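Local coordinates for protein TP_0956 (Treponema pallidum subsp. pallidum, PDB 3U64) that probably serves as the tetratricopeptide-repeat-like T component of a TRAP transporter, a lipoprotein thought to act through protein-protein interaction, at residues A[54-59]-A[114-119]; A[72-77]-A[155-160]; A[64-69]-A[149-154]; A[131-136]-A[160-165]; A[43-48]-A[81-86]. One frame throughout, in Å; residues are numbered along the deposited sequence.

Contact 1: A[54-59]-A[114-119]; sequences VYEALH and ARYALS
With CG anti to the carbonyl carbon (chi1 -83°), the side chain of Tyr-116 leaves helix 96-124 in the direction of helix 41-61, where Glu-56 and His-59, each with CG anti to the backbone N, reach out to meet it. Glu-56 stays extended beyond CG, and this brings its carboxylate to the phenol oxygen. Tyr-116 OH donates to Glu-56 OE2 across 2.4 Å, a length so short that its exact value is doubtful. The acceptor lies at the edge of the phenol ring and in its plane, while the carboxylate itself is turned 79° from that plane. The aliphatic part of the chain helps as well, Glu-56 CG lying 3.7 Å from Tyr-116 CZ.

Helices 41-61 and 96-124 are first and third in a run of long helices, and the intervening helix 66-89 touches both through Ser-69 and Val-72. Their local axes, 12.5 Å apart at an angle of 37°, run in roughly the same direction, consistent with alternate helices of a tetratricopeptide-like array. Farther along, the imidazole of His-59 meets Tyr-116 obliquely, with ring centroids 5.2 Å apart and His-59 NE2 3.8 Å from Tyr-116 CD1. Ser-119 OG approaches His-59 CE1 to 3.4 Å. That hydroxyl is hydrogen-bonded to Tyr-116 O at 2.6 Å and also to Ser-69 OG. The other carboxylate oxygen, Glu-56 OE1, makes a hydrogen bond to Tyr-76 and a salt bridge to Lys-53, whose charge would probably favour the ionised acid.

Contact 2: A[72-77]-A[155-160]; sequences VGRLYI and LYWVGT
The indole of Trp-157 is held between two neighbours on opposite faces, with a third at its rim. Over one face comes Arg-74, whose CG stands 3.7 Å from the centroid of the six-membered ring and only 19° off the ring normal, a CH-pi contact. Arg-74 CB and CD follow the same face, CD lying 3.7 Å from Trp-157 CZ2, because CG is anti to the backbone N and the chain stays straight as far as CD. The bend at chi3 then turns the head group away from a parallel stack: the guanidinium plane is 80° from that of the indole.

Against the other face lies the ring edge of Tyr-156, from the same helix as the tryptophan, CE2 being the atom above the plane. Ile-77 approaches at the indole edge and near its plane, CG2 to Trp-157 CZ3 at 3.7 Å, while its CD1 reaches down to Trp-157 O at 3.3 Å. The methyl groups of Ile-77 CG2 and Thr-160 CG2 end the row, 4.4 Å apart.

The local axes of helix 66-89 and helix 152-166 come within 9.9 Å at an angle of 38°, an ordinary helix-packing distance, and on the far side helix 196-211 covers Tyr-156 and Thr-160 through Val-204. Thr-160 OG1 is bonded back to Tyr-156 O at 2.7 Å, which satisfies the hydroxyl within its own helix. No hydrogen bond crosses the interface, so apolar burial, dispersion and the CH-pi contact probably supply most of the cohesion, with arginine contributing its methylenes rather than its charge.

Contact 3: A[64-69]-A[149-154]; sequences AHRGLS and RVDVGT. With SO4 (sulfate ion), chain E.
A salt bridge between Arg-66 and Asp-151 joins the starts of two helices, 66-89 and 152-166, in this all-helical fold. Arg-66 NH2 donates to Asp-151 OD1 at 3.0 Å with an N-H...O angle of 164°. The oxygen lies in the guanidinium plane, at its edge, and the two flat groups are inclined by 32°. A bend at chi3 (59°) turns the head group toward the carboxylate. Beside this bond Val-150 CG1 comes 4.3 Å from Arg-66 NH1, and Thr-154 OG1 stands 4.0 Å from Arg-66 NH2.

Second-shell partners fix both ions: Arg-66 NE is bonded to Ser-120 OG, as is Thr-154 OG1, while Asp-151 OD2 is hydrogen-bonded to Tyr-125 OH and Thr-148 N. At the helix start, His-65 is the N-cap, ND1 accepting from Leu-68 N at 3.0 Å. On the outer side Arg-149 NH2 donates to sulfate O1 at 3.0 Å, in the guanidinium plane. Ser-195 N also binds this ion, probably brought by the crystallisation liquor.

Each carboxylate oxygen of Asp-151 is engaged and the arginine is gripped at two nitrogens, which probably helps keep Asp-151 ionised despite its burial.

Contact 4: A[131-136]-A[160-165]; sequences EVFSGD and TGYVAA
An offset edge-to-face aromatic pair, Phe-133 with Tyr-162, ties the turn after the short helix 128-132 to the C-terminal third of helix 152-166. The two side chains come from opposite directions, and the Phe-133 edge is presented to the face of Tyr-162, with the planes at 69° and the centroids 5.6 Å apart. One atom leads: Phe-133 CZ lies 3.8 Å from Tyr-162 CZ and 3.7 Å from Tyr-162 OH, so the touch falls at the hydroxyl end of the tyrosine. Both residues have CG anti to the carbonyl carbon, which, with both side chains leaving the backbone toward each other, brings the rings together. Val-132 CG1 lies over one face of the phenylalanine ring, offset toward the rim, and probably helps hold its tilt.

The backbone behind Phe-133 is braced by an ST turn. Ser-134 OG donates to Glu-131 O at 2.7 Å, in the carbonyl plane, and accepts from Asp-136 N at 3.1 Å. Gly-135 takes a positive phi there, and Asp-136 then caps the start of helix 137-144.

Both rings are wedged against two further helices: Thr-178 of helix 176-192 touches each of them, while from helix 96-124 Leu-118 packs on Phe-133, and Ala-114 and Arg-115 on Tyr-162.

Contact 5: A[43-48]-A[81-86]; sequences LVAQSL and NAFVQT
Ala-45 and Phe-83 make the close part of this contact, and between these two segments the remaining touches are longer. The alanine methyl, CB, sits 3.5 Å from Phe-83 CD1 and 3.7 Å from Phe-83 CE1, while Ala-45 CA lies above one face of the ring. Ala-82 CB, from the ring's own helix, lies over the opposite face, so the phenyl has an alanine on each side, both offset toward the rim. With CG anti to the carbonyl carbon (chi1 -59°), Phe-83 projects toward helix 41-61, where the small alanine lets it come near the backbone.

Toward the far end of the ring the touches thin to single methyl groups: Val-44 CG1 to Phe-83 CZ at 3.8 Å, and Leu-48 CD1 to Phe-83 CE2 at 3.9 Å. Both side chains stand at about a right angle to the aromatic one, and both also pack on Phe-35 of helix 33-36.

Helices 41-61 and 66-89 follow each other in the chain as a helical hairpin, yet here their local axes are 97° apart in direction, with a closest approach of 10.7 Å. Segment 81-86 also contains a wider pi-type turn at 81-85, in which Thr-86 N bonds to Asn-81 O at 3.0 Å and Thr-86 OG1 reaches the same oxygen from above its carbonyl plane. Helix 278-293 comes in beside the splayed pair, Leu-279 on Val-44 and Leu-283 on Ala-82. Asn-81 is solvent-exposed, though it touches Tyr-110 of helix 96-124, whereas Leu-43, Gln-46 and Ser-47 meet Tyr-76, Pro-49 and Leu-50 of the third subunit.

Overall arrangement
The five contacts join helices 41-61, 66-89, 96-124 and 152-166, with the turn after helix 128-132. Contacts 1, 2 and 3 cluster, their centres 10 to 11 Å apart; contacts 2 and 3 join the same two helices, and contact 1 reaches them through Ser-119 to Ser-69 and Glu-56 to Tyr-76. Contact 4 shares Thr-160 with contact 2 and ties helix 152-166 back to that turn. Contact 5 lies farther along helix 66-89, about 16 Å from contact 2 and 24 Å from contact 3 between centres. Along the chain contacts 1 and 5 each close before contact 4 opens, while all other pairs cross. Such interleaving is consistent with a tetratricopeptide-like scaffold that assembles as a trimer.

Contact 1: A[54-59]-A[114-119]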
# COMPACT_ATOMS: atom_id res chain seq x y z
N VAL A 54 5.96 4.27 -10.82
CA VAL A 54 5.76 5.37 -11.77
C VAL A 54 7.09 5.93 -12.27
O VAL A 54 7.27 6.13 -13.48
CB VAL A 54 4.89 6.49 -11.19
CG1 VAL A 54 4.93 7.71 -12.09
CG2 VAL A 54 3.44 5.99 -11.04
N TYR A 55 8.03 6.18 -11.37
CA TYR A 55 9.32 6.69 -11.80
C TYR A 55 9.99 5.68 -12.71
O TYR A 55 10.60 6.02 -13.71
CB TYR A 55 10.24 6.96 -10.62
CG TYR A 55 10.06 8.34 -10.03
CD1 TYR A 55 9.06 8.59 -9.09
CD2 TYR A 55 10.89 9.38 -10.39
CE1 TYR A 55 8.90 9.86 -8.53
CE2 TYR A 55 10.74 10.65 -9.84
CZ TYR A 55 9.74 10.88 -8.92
OH TYR A 55 9.60 12.15 -8.38
N GLU A 56 9.86 4.41 -12.33
CA GLU A 56 10.48 3.36 -13.09
C GLU A 56 9.93 3.39 -14.51
O GLU A 56 10.69 3.29 -15.46
CB GLU A 56 10.24 2.01 -12.42
CG GLU A 56 11.22 0.94 -12.78
CD GLU A 56 11.04 -0.30 -11.91
OE1 GLU A 56 10.11 -0.28 -11.08
OE2 GLU A 56 11.80 -1.28 -12.05
N ALA A 57 8.61 3.52 -14.64
CA ALA A 57 7.99 3.55 -15.97
C ALA A 57 8.42 4.80 -16.77
O ALA A 57 8.71 4.72 -17.97
CB ALA A 57 6.47 3.47 -15.86
N LEU A 58 8.49 5.94 -16.10
CA LEU A 58 8.95 7.16 -16.76
C LEU A 58 10.36 6.97 -17.27
O LEU A 58 10.69 7.38 -18.38
CB LEU A 58 8.89 8.34 -15.79
CG LEU A 58 7.48 8.82 -15.49
CD1 LEU A 58 7.48 10.04 -14.58
CD2 LEU A 58 6.77 9.12 -16.81
N HIS A 59 11.19 6.33 -16.46
CA HIS A 59 12.57 6.12 -16.85
C HIS A 59 12.69 5.26 -18.11
O HIS A 59 13.53 5.51 -18.96
CB HIS A 59 13.33 5.43 -15.73
CG HIS A 59 14.58 4.76 -16.18
ND1 HIS A 59 15.68 5.46 -16.64
CD2 HIS A 59 14.92 3.45 -16.25
CE1 HIS A 59 16.64 4.61 -16.97
NE2 HIS A 59 16.20 3.38 -16.74
N ALA A 114 21.16 0.57 -8.07
CA ALA A 114 22.49 0.98 -8.54
C ALA A 114 22.57 0.96 -10.06
O ALA A 114 23.19 1.84 -10.67
CB ALA A 114 23.58 0.12 -7.95
N ARG A 115 21.93 -0.03 -10.67
CA ARG A 115 21.98 -0.21 -12.12
C ARG A 115 21.15 0.85 -12.85
O ARG A 115 21.50 1.27 -13.96
CB ARG A 115 21.50 -1.61 -12.51
CG ARG A 115 22.43 -2.71 -12.05
CD ARG A 115 21.95 -4.11 -12.42
NE ARG A 115 22.57 -5.10 -11.54
CZ ARG A 115 22.56 -6.41 -11.75
NH1 ARG A 115 21.97 -6.91 -12.83
NH2 ARG A 115 23.16 -7.22 -10.88
N TYR A 116 20.03 1.24 -12.25
CA TYR A 116 19.24 2.35 -12.78
C TYR A 116 20.06 3.65 -12.77
O TYR A 116 20.06 4.38 -13.76
CB TYR A 116 17.95 2.53 -11.98
CG TYR A 116 16.83 1.62 -12.41
CD1 TYR A 116 16.73 1.16 -13.72
CD2 TYR A 116 15.85 1.23 -11.51
CE1 TYR A 116 15.69 0.32 -14.11
CE2 TYR A 116 14.81 0.39 -11.89
CZ TYR A 116 14.73 -0.05 -13.18
OH TYR A 116 13.69 -0.87 -13.54
N ALA A 117 20.75 3.94 -11.67
CA ALA A 117 21.53 5.18 -11.57
C ALA A 117 22.71 5.13 -12.52
O ALA A 117 23.08 6.14 -13.15
CB ALA A 117 21.99 5.44 -10.13
N LEU A 118 23.30 3.95 -12.65
CA LEU A 118 24.43 3.75 -13.54
C LEU A 118 24.05 4.10 -14.99
O LEU A 118 24.90 4.48 -15.80
CB LEU A 118 24.92 2.31 -13.45
CG LEU A 118 26.06 1.86 -14.35
CD1 LEU A 118 27.32 2.69 -14.09
CD2 LEU A 118 26.32 0.37 -14.14
N SER A 119 22.76 4.00 -15.34
CA SER A 119 22.40 4.30 -16.73
C SER A 119 22.49 5.81 -17.01
O SER A 119 22.61 6.22 -18.16
CB SER A 119 21.07 3.69 -17.16
OG SER A 119 20.00 4.16 -16.37

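Contact 2: A[72-77]-A[155-160]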
# COMPACT_ATOMS: atom_id res chain seq x y z
N VAL A 72 15.12 7.46 -10.06
CA VAL A 72 14.56 6.15 -9.78
C VAL A 72 15.58 5.25 -9.08
O VAL A 72 15.23 4.52 -8.16
CB VAL A 72 13.96 5.48 -11.03
CG1 VAL A 72 15.05 5.14 -12.04
CG2 VAL A 72 13.15 4.23 -10.65
N GLY A 73 16.85 5.35 -9.48
CA GLY A 73 17.92 4.61 -8.80
C GLY A 73 18.01 4.94 -7.32
O GLY A 73 18.03 4.04 -6.48
N ARG A 74 18.05 6.23 -6.99
CA ARG A 74 18.15 6.69 -5.62
C ARG A 74 16.96 6.18 -4.81
O ARG A 74 17.10 5.74 -3.67
CB ARG A 74 18.24 8.24 -5.58
CG ARG A 74 17.87 8.88 -4.23
CD ARG A 74 17.98 10.41 -4.28
NE ARG A 74 17.39 10.97 -5.49
CZ ARG A 74 17.90 11.99 -6.18
NH1 ARG A 74 19.03 12.57 -5.79
NH2 ARG A 74 17.29 12.43 -7.27
N LEU A 75 15.78 6.25 -5.42
CA LEU A 75 14.54 5.85 -4.77
C LEU A 75 14.55 4.38 -4.35
O LEU A 75 14.16 4.04 -3.22
CB LEU A 75 13.39 6.10 -5.72
CG LEU A 75 12.17 6.76 -5.11
CD1 LEU A 75 12.59 7.80 -4.09
CD2 LEU A 75 11.35 7.37 -6.23
N TYR A 76 14.96 3.50 -5.27
CA TYR A 76 15.07 2.08 -4.95
C TYR A 76 16.05 1.84 -3.82
O TYR A 76 15.77 1.05 -2.91
CB TYR A 76 15.45 1.25 -6.19
CG TYR A 76 14.22 0.75 -6.90
CD1 TYR A 76 13.74 1.39 -8.04
CD2 TYR A 76 13.50 -0.33 -6.40
CE1 TYR A 76 12.60 0.95 -8.68
CE2 TYR A 76 12.34 -0.78 -7.03
CZ TYR A 76 11.90 -0.13 -8.17
OH TYR A 76 10.75 -0.55 -8.81
N ILE A 77 17.19 2.53 -3.84
CA ILE A 77 18.21 2.34 -2.80
C ILE A 77 17.73 2.81 -1.42
O ILE A 77 17.95 2.13 -0.41
CB ILE A 77 19.55 3.03 -3.18
CG1 ILE A 77 20.16 2.33 -4.39
CG2 ILE A 77 20.53 2.98 -2.00
CD1 ILE A 77 21.21 3.13 -5.09
N LEU A 155 27.68 9.10 -9.27
CA LEU A 155 28.76 8.28 -8.72
C LEU A 155 28.41 7.82 -7.32
O LEU A 155 28.61 6.65 -6.94
CB LEU A 155 30.08 9.09 -8.72
CG LEU A 155 30.58 9.31 -10.15
CD1 LEU A 155 31.73 10.29 -10.21
CD2 LEU A 155 30.98 7.98 -10.74
N TYR A 156 27.88 8.76 -6.54
CA TYR A 156 27.57 8.52 -5.14
C TYR A 156 26.51 7.43 -5.00
O TYR A 156 26.67 6.52 -4.20
CB TYR A 156 27.10 9.81 -4.45
CG TYR A 156 26.44 9.56 -3.09
CD1 TYR A 156 27.20 9.18 -1.99
CD2 TYR A 156 25.07 9.69 -2.91
CE1 TYR A 156 26.62 8.93 -0.76
CE2 TYR A 156 24.47 9.44 -1.68
CZ TYR A 156 25.25 9.06 -0.61
OH TYR A 156 24.67 8.81 0.63
N TRP A 157 25.44 7.53 -5.79
CA TRP A 157 24.32 6.61 -5.66
C TRP A 157 24.64 5.21 -6.19
O TRP A 157 24.33 4.22 -5.54
CB TRP A 157 23.03 7.21 -6.27
CG TRP A 157 22.41 8.18 -5.27
CD1 TRP A 157 22.39 9.54 -5.35
CD2 TRP A 157 21.80 7.83 -4.02
NE1 TRP A 157 21.77 10.06 -4.24
CE2 TRP A 157 21.42 9.04 -3.40
CE3 TRP A 157 21.52 6.62 -3.37
CZ2 TRP A 157 20.76 9.08 -2.16
CZ3 TRP A 157 20.88 6.66 -2.12
CH2 TRP A 157 20.51 7.88 -1.53
N VAL A 158 25.33 5.14 -7.33
CA VAL A 158 25.78 3.87 -7.89
C VAL A 158 26.72 3.16 -6.92
O VAL A 158 26.50 2.00 -6.56
CB VAL A 158 26.50 4.06 -9.26
CG1 VAL A 158 27.11 2.76 -9.71
CG2 VAL A 158 25.52 4.56 -10.31
N GLY A 159 27.74 3.88 -6.46
CA GLY A 159 28.70 3.31 -5.53
C GLY A 159 28.00 2.86 -4.25
O GLY A 159 28.29 1.78 -3.71
N THR A 160 27.08 3.69 -3.75
CA THR A 160 26.37 3.34 -2.51
C THR A 160 25.51 2.09 -2.70
O THR A 160 25.50 1.23 -1.83
CB THR A 160 25.50 4.49 -2.04
OG1 THR A 160 26.33 5.61 -1.73
CG2 THR A 160 24.65 4.10 -0.81

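Contact 3: A[64-69]-A[149-154]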
# COMPACT_ATOMS: atom_id res chain seq x y z
N ALA A 64 17.09 8.27 -21.91
CA ALA A 64 18.20 9.22 -22.06
C ALA A 64 18.06 10.38 -21.11
O ALA A 64 18.91 11.29 -21.08
CB ALA A 64 18.31 9.72 -23.48
N HIS A 65 17.00 10.37 -20.31
CA HIS A 65 16.85 11.41 -19.31
C HIS A 65 17.68 11.00 -18.09
O HIS A 65 17.34 10.06 -17.35
CB HIS A 65 15.38 11.62 -18.93
CG HIS A 65 15.14 12.92 -18.24
ND1 HIS A 65 15.51 13.15 -16.93
CD2 HIS A 65 14.59 14.08 -18.68
CE1 HIS A 65 15.18 14.39 -16.59
NE2 HIS A 65 14.63 14.97 -17.64
N ARG A 66 18.78 11.71 -17.89
CA ARG A 66 19.71 11.38 -16.83
C ARG A 66 19.11 11.60 -15.45
O ARG A 66 19.31 10.79 -14.54
CB ARG A 66 20.99 12.19 -16.99
CG ARG A 66 21.75 11.86 -18.28
CD ARG A 66 23.11 12.49 -18.22
NE ARG A 66 23.86 12.01 -17.06
CZ ARG A 66 25.03 12.51 -16.66
NH1 ARG A 66 25.56 13.53 -17.31
NH2 ARG A 66 25.65 12.00 -15.59
N GLY A 67 18.36 12.70 -15.30
CA GLY A 67 17.69 12.99 -14.05
C GLY A 67 16.74 11.87 -13.61
O GLY A 67 16.68 11.53 -12.41
N LEU A 68 16.01 11.30 -14.56
CA LEU A 68 15.05 10.23 -14.26
C LEU A 68 15.76 8.94 -13.89
O LEU A 68 15.33 8.24 -12.97
CB LEU A 68 14.09 9.99 -15.44
CG LEU A 68 12.75 10.70 -15.34
CD1 LEU A 68 11.89 10.41 -16.58
CD2 LEU A 68 12.04 10.24 -14.08
N SER A 69 16.81 8.61 -14.63
CA SER A 69 17.69 7.49 -14.29
C SER A 69 18.15 7.59 -12.85
O SER A 69 17.99 6.65 -12.08
CB SER A 69 18.90 7.43 -15.22
OG SER A 69 18.52 6.90 -16.48
N ARG A 149 32.06 17.26 -11.95
CA ARG A 149 31.27 17.54 -10.76
C ARG A 149 29.81 17.26 -11.03
O ARG A 149 29.05 16.91 -10.13
CB ARG A 149 31.47 18.99 -10.31
CG ARG A 149 32.80 19.19 -9.56
CD ARG A 149 33.20 20.66 -9.45
NE ARG A 149 32.57 21.35 -8.34
CZ ARG A 149 32.99 21.29 -7.08
NH1 ARG A 149 34.05 20.55 -6.76
NH2 ARG A 149 32.36 21.97 -6.13
N VAL A 150 29.41 17.40 -12.29
CA VAL A 150 28.04 17.13 -12.70
C VAL A 150 27.67 15.66 -12.47
O VAL A 150 26.50 15.34 -12.29
CB VAL A 150 27.83 17.57 -14.18
CG1 VAL A 150 26.64 16.89 -14.80
CG2 VAL A 150 27.67 19.08 -14.25
N ASP A 151 28.68 14.78 -12.45
CA ASP A 151 28.48 13.33 -12.32
C ASP A 151 28.53 12.82 -10.88
O ASP A 151 28.35 11.63 -10.63
CB ASP A 151 29.51 12.56 -13.15
CG ASP A 151 29.52 12.99 -14.60
OD1 ASP A 151 28.43 13.00 -15.20
OD2 ASP A 151 30.60 13.33 -15.13
N VAL A 152 28.79 13.72 -9.94
CA VAL A 152 29.03 13.32 -8.56
C VAL A 152 27.82 12.66 -7.92
O VAL A 152 27.95 11.61 -7.30
CB VAL A 152 29.54 14.49 -7.72
CG1 VAL A 152 29.55 14.11 -6.25
CG2 VAL A 152 30.95 14.90 -8.20
N GLY A 153 26.64 13.25 -8.08
CA GLY A 153 25.42 12.63 -7.59
C GLY A 153 25.30 11.19 -8.04
O GLY A 153 24.99 10.28 -7.24
N THR A 154 25.58 10.96 -9.31
CA THR A 154 25.40 9.63 -9.90
C THR A 154 26.43 8.65 -9.34
O THR A 154 26.08 7.53 -8.96
CB THR A 154 25.46 9.70 -11.46
OG1 THR A 154 24.56 10.72 -11.91
CG2 THR A 154 25.08 8.36 -12.09
S SO4 E . 34.31 21.50 -2.63
O1 SO4 E . 33.06 21.92 -3.26
O2 SO4 E . 35.32 21.17 -3.64
O3 SO4 E . 34.77 22.61 -1.79
O4 SO4 E . 34.07 20.32 -1.80

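Contact 4: A[131-136]-A[160-165]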
# COMPACT_ATOMS: atom_id res chain seq x y z
N GLU A 131 33.70 -0.38 -19.45
CA GLU A 131 34.99 0.08 -18.96
C GLU A 131 35.07 -0.07 -17.46
O GLU A 131 36.00 -0.66 -16.93
CB GLU A 131 35.22 1.54 -19.36
CG GLU A 131 35.23 1.76 -20.84
CD GLU A 131 36.22 0.84 -21.54
OE1 GLU A 131 37.43 0.94 -21.24
OE2 GLU A 131 35.78 0.01 -22.37
N VAL A 132 34.07 0.48 -16.77
CA VAL A 132 34.15 0.61 -15.33
C VAL A 132 34.18 -0.77 -14.67
O VAL A 132 34.76 -0.94 -13.61
CB VAL A 132 32.99 1.50 -14.76
CG1 VAL A 132 31.71 0.69 -14.58
CG2 VAL A 132 33.40 2.14 -13.45
N PHE A 133 33.58 -1.76 -15.31
CA PHE A 133 33.59 -3.12 -14.75
C PHE A 133 34.57 -4.06 -15.46
O PHE A 133 34.46 -5.28 -15.32
CB PHE A 133 32.19 -3.72 -14.77
CG PHE A 133 31.23 -3.07 -13.80
CD1 PHE A 133 31.48 -3.07 -12.43
CD2 PHE A 133 30.06 -2.48 -14.25
CE1 PHE A 133 30.60 -2.48 -11.54
CE2 PHE A 133 29.16 -1.90 -13.36
CZ PHE A 133 29.44 -1.90 -12.01
N SER A 134 35.50 -3.49 -16.23
CA SER A 134 36.44 -4.28 -17.03
C SER A 134 37.40 -5.14 -16.19
O SER A 134 37.94 -6.13 -16.68
CB SER A 134 37.25 -3.35 -17.94
OG SER A 134 37.99 -2.43 -17.15
N GLY A 135 37.61 -4.77 -14.93
CA GLY A 135 38.64 -5.39 -14.12
C GLY A 135 40.04 -4.91 -14.47
O GLY A 135 41.03 -5.32 -13.86
N ASP A 136 40.12 -4.04 -15.48
CA ASP A 136 41.37 -3.44 -15.92
C ASP A 136 41.52 -2.08 -15.25
O ASP A 136 40.76 -1.16 -15.54
CB ASP A 136 41.36 -3.27 -17.45
CG ASP A 136 42.63 -2.63 -18.00
OD1 ASP A 136 43.28 -1.81 -17.30
OD2 ASP A 136 42.97 -2.93 -19.17
N THR A 160 27.08 3.69 -3.75
CA THR A 160 26.37 3.34 -2.51
C THR A 160 25.51 2.09 -2.70
O THR A 160 25.50 1.23 -1.83
CB THR A 160 25.50 4.49 -2.04
OG1 THR A 160 26.33 5.61 -1.73
CG2 THR A 160 24.65 4.10 -0.81
N GLY A 161 24.80 2.01 -3.82
CA GLY A 161 23.96 0.86 -4.11
C GLY A 161 24.76 -0.43 -4.09
O GLY A 161 24.35 -1.43 -3.47
N TYR A 162 25.91 -0.42 -4.73
CA TYR A 162 26.75 -1.62 -4.80
C TYR A 162 27.36 -1.99 -3.43
O TYR A 162 27.35 -3.16 -3.05
CB TYR A 162 27.82 -1.49 -5.89
CG TYR A 162 27.31 -1.79 -7.29
CD1 TYR A 162 27.14 -0.78 -8.23
CD2 TYR A 162 26.98 -3.09 -7.67
CE1 TYR A 162 26.66 -1.04 -9.51
CE2 TYR A 162 26.52 -3.37 -8.96
CZ TYR A 162 26.36 -2.34 -9.87
OH TYR A 162 25.89 -2.60 -11.15
N VAL A 163 27.85 -0.99 -2.70
CA VAL A 163 28.36 -1.21 -1.35
C VAL A 163 27.27 -1.72 -0.40
O VAL A 163 27.53 -2.56 0.46
CB VAL A 163 28.99 0.08 -0.78
CG1 VAL A 163 29.09 -0.01 0.72
CG2 VAL A 163 30.36 0.32 -1.41
N ALA A 164 26.05 -1.20 -0.54
CA ALA A 164 24.95 -1.65 0.31
C ALA A 164 24.59 -3.10 -0.06
O ALA A 164 24.25 -3.91 0.82
CB ALA A 164 23.73 -0.72 0.23
N ALA A 165 24.69 -3.45 -1.35
CA ALA A 165 24.39 -4.84 -1.74
C ALA A 165 25.46 -5.79 -1.20
O ALA A 165 25.15 -6.89 -0.76
CB ALA A 165 24.24 -4.98 -3.27

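Contact 5: A[43-48]-A[81-86]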
# COMPACT_ATOMS: atom_id res chain seq x y z
N LEU A 43 2.79 5.74 6.59
CA LEU A 43 2.25 6.44 5.42
C LEU A 43 3.25 6.43 4.27
O LEU A 43 2.88 6.24 3.11
CB LEU A 43 1.86 7.88 5.76
CG LEU A 43 0.53 8.05 6.49
CD1 LEU A 43 0.35 9.49 6.96
CD2 LEU A 43 -0.59 7.63 5.58
N VAL A 44 4.52 6.65 4.59
CA VAL A 44 5.57 6.64 3.58
C VAL A 44 5.73 5.22 3.01
O VAL A 44 5.65 5.03 1.80
CB VAL A 44 6.87 7.19 4.13
CG1 VAL A 44 7.90 7.25 3.04
CG2 VAL A 44 6.64 8.60 4.68
N ALA A 45 5.91 4.23 3.89
CA ALA A 45 6.11 2.85 3.48
C ALA A 45 5.00 2.39 2.55
O ALA A 45 5.25 1.66 1.59
CB ALA A 45 6.21 1.93 4.71
N GLN A 46 3.76 2.78 2.83
CA GLN A 46 2.63 2.29 2.04
C GLN A 46 2.43 3.04 0.73
O GLN A 46 1.83 2.51 -0.20
CB GLN A 46 1.34 2.33 2.86
CG GLN A 46 1.40 1.42 4.07
CD GLN A 46 0.08 1.32 4.79
OE1 GLN A 46 -0.97 1.19 4.17
NE2 GLN A 46 0.13 1.38 6.12
N SER A 47 2.94 4.27 0.65
CA SER A 47 2.76 5.05 -0.57
C SER A 47 3.96 4.98 -1.51
O SER A 47 3.81 5.16 -2.70
CB SER A 47 2.38 6.51 -0.26
OG SER A 47 3.27 7.09 0.68
N LEU A 48 5.14 4.67 -0.99
CA LEU A 48 6.33 4.68 -1.84
C LEU A 48 6.33 3.65 -3.02
O LEU A 48 6.78 3.96 -4.12
CB LEU A 48 7.62 4.58 -1.00
CG LEU A 48 8.16 5.92 -0.49
CD1 LEU A 48 9.51 5.74 0.19
CD2 LEU A 48 8.27 6.92 -1.64
N ASN A 81 16.78 0.37 1.83
CA ASN A 81 17.34 0.51 3.15
C ASN A 81 16.27 0.72 4.22
O ASN A 81 16.16 -0.05 5.17
CB ASN A 81 18.32 1.68 3.21
CG ASN A 81 18.76 1.98 4.63
OD1 ASN A 81 18.74 1.11 5.49
ND2 ASN A 81 19.16 3.21 4.88
N ALA A 82 15.50 1.79 4.06
CA ALA A 82 14.55 2.19 5.08
C ALA A 82 13.39 1.21 5.26
O ALA A 82 12.92 1.02 6.37
CB ALA A 82 14.02 3.60 4.78
N PHE A 83 12.92 0.59 4.18
CA PHE A 83 11.69 -0.19 4.29
C PHE A 83 11.80 -1.68 4.00
O PHE A 83 10.82 -2.41 4.09
CB PHE A 83 10.56 0.48 3.49
CG PHE A 83 10.28 1.88 3.96
CD1 PHE A 83 9.68 2.10 5.20
CD2 PHE A 83 10.66 2.98 3.20
CE1 PHE A 83 9.44 3.39 5.66
CE2 PHE A 83 10.43 4.28 3.66
CZ PHE A 83 9.82 4.48 4.88
N VAL A 84 13.01 -2.14 3.68
CA VAL A 84 13.23 -3.57 3.54
C VAL A 84 14.28 -4.07 4.54
O VAL A 84 13.97 -4.88 5.42
CB VAL A 84 13.64 -3.95 2.12
CG1 VAL A 84 13.85 -5.46 2.02
CG2 VAL A 84 12.59 -3.48 1.12
N GLN A 85 15.50 -3.56 4.41
CA GLN A 85 16.60 -4.00 5.24
C GLN A 85 16.38 -3.67 6.71
O GLN A 85 16.55 -4.52 7.58
CB GLN A 85 17.92 -3.37 4.81
CG GLN A 85 19.08 -3.81 5.75
CD GLN A 85 20.45 -3.25 5.37
OE1 GLN A 85 20.75 -3.01 4.18
NE2 GLN A 85 21.29 -3.05 6.38
N THR A 86 16.04 -2.42 6.97
CA THR A 86 15.95 -1.94 8.34
C THR A 86 14.91 -2.72 9.17
O THR A 86 15.24 -3.24 10.23
CB THR A 86 15.75 -0.42 8.36
OG1 THR A 86 17.01 0.22 8.09
CG2 THR A 86 15.24 0.05 9.71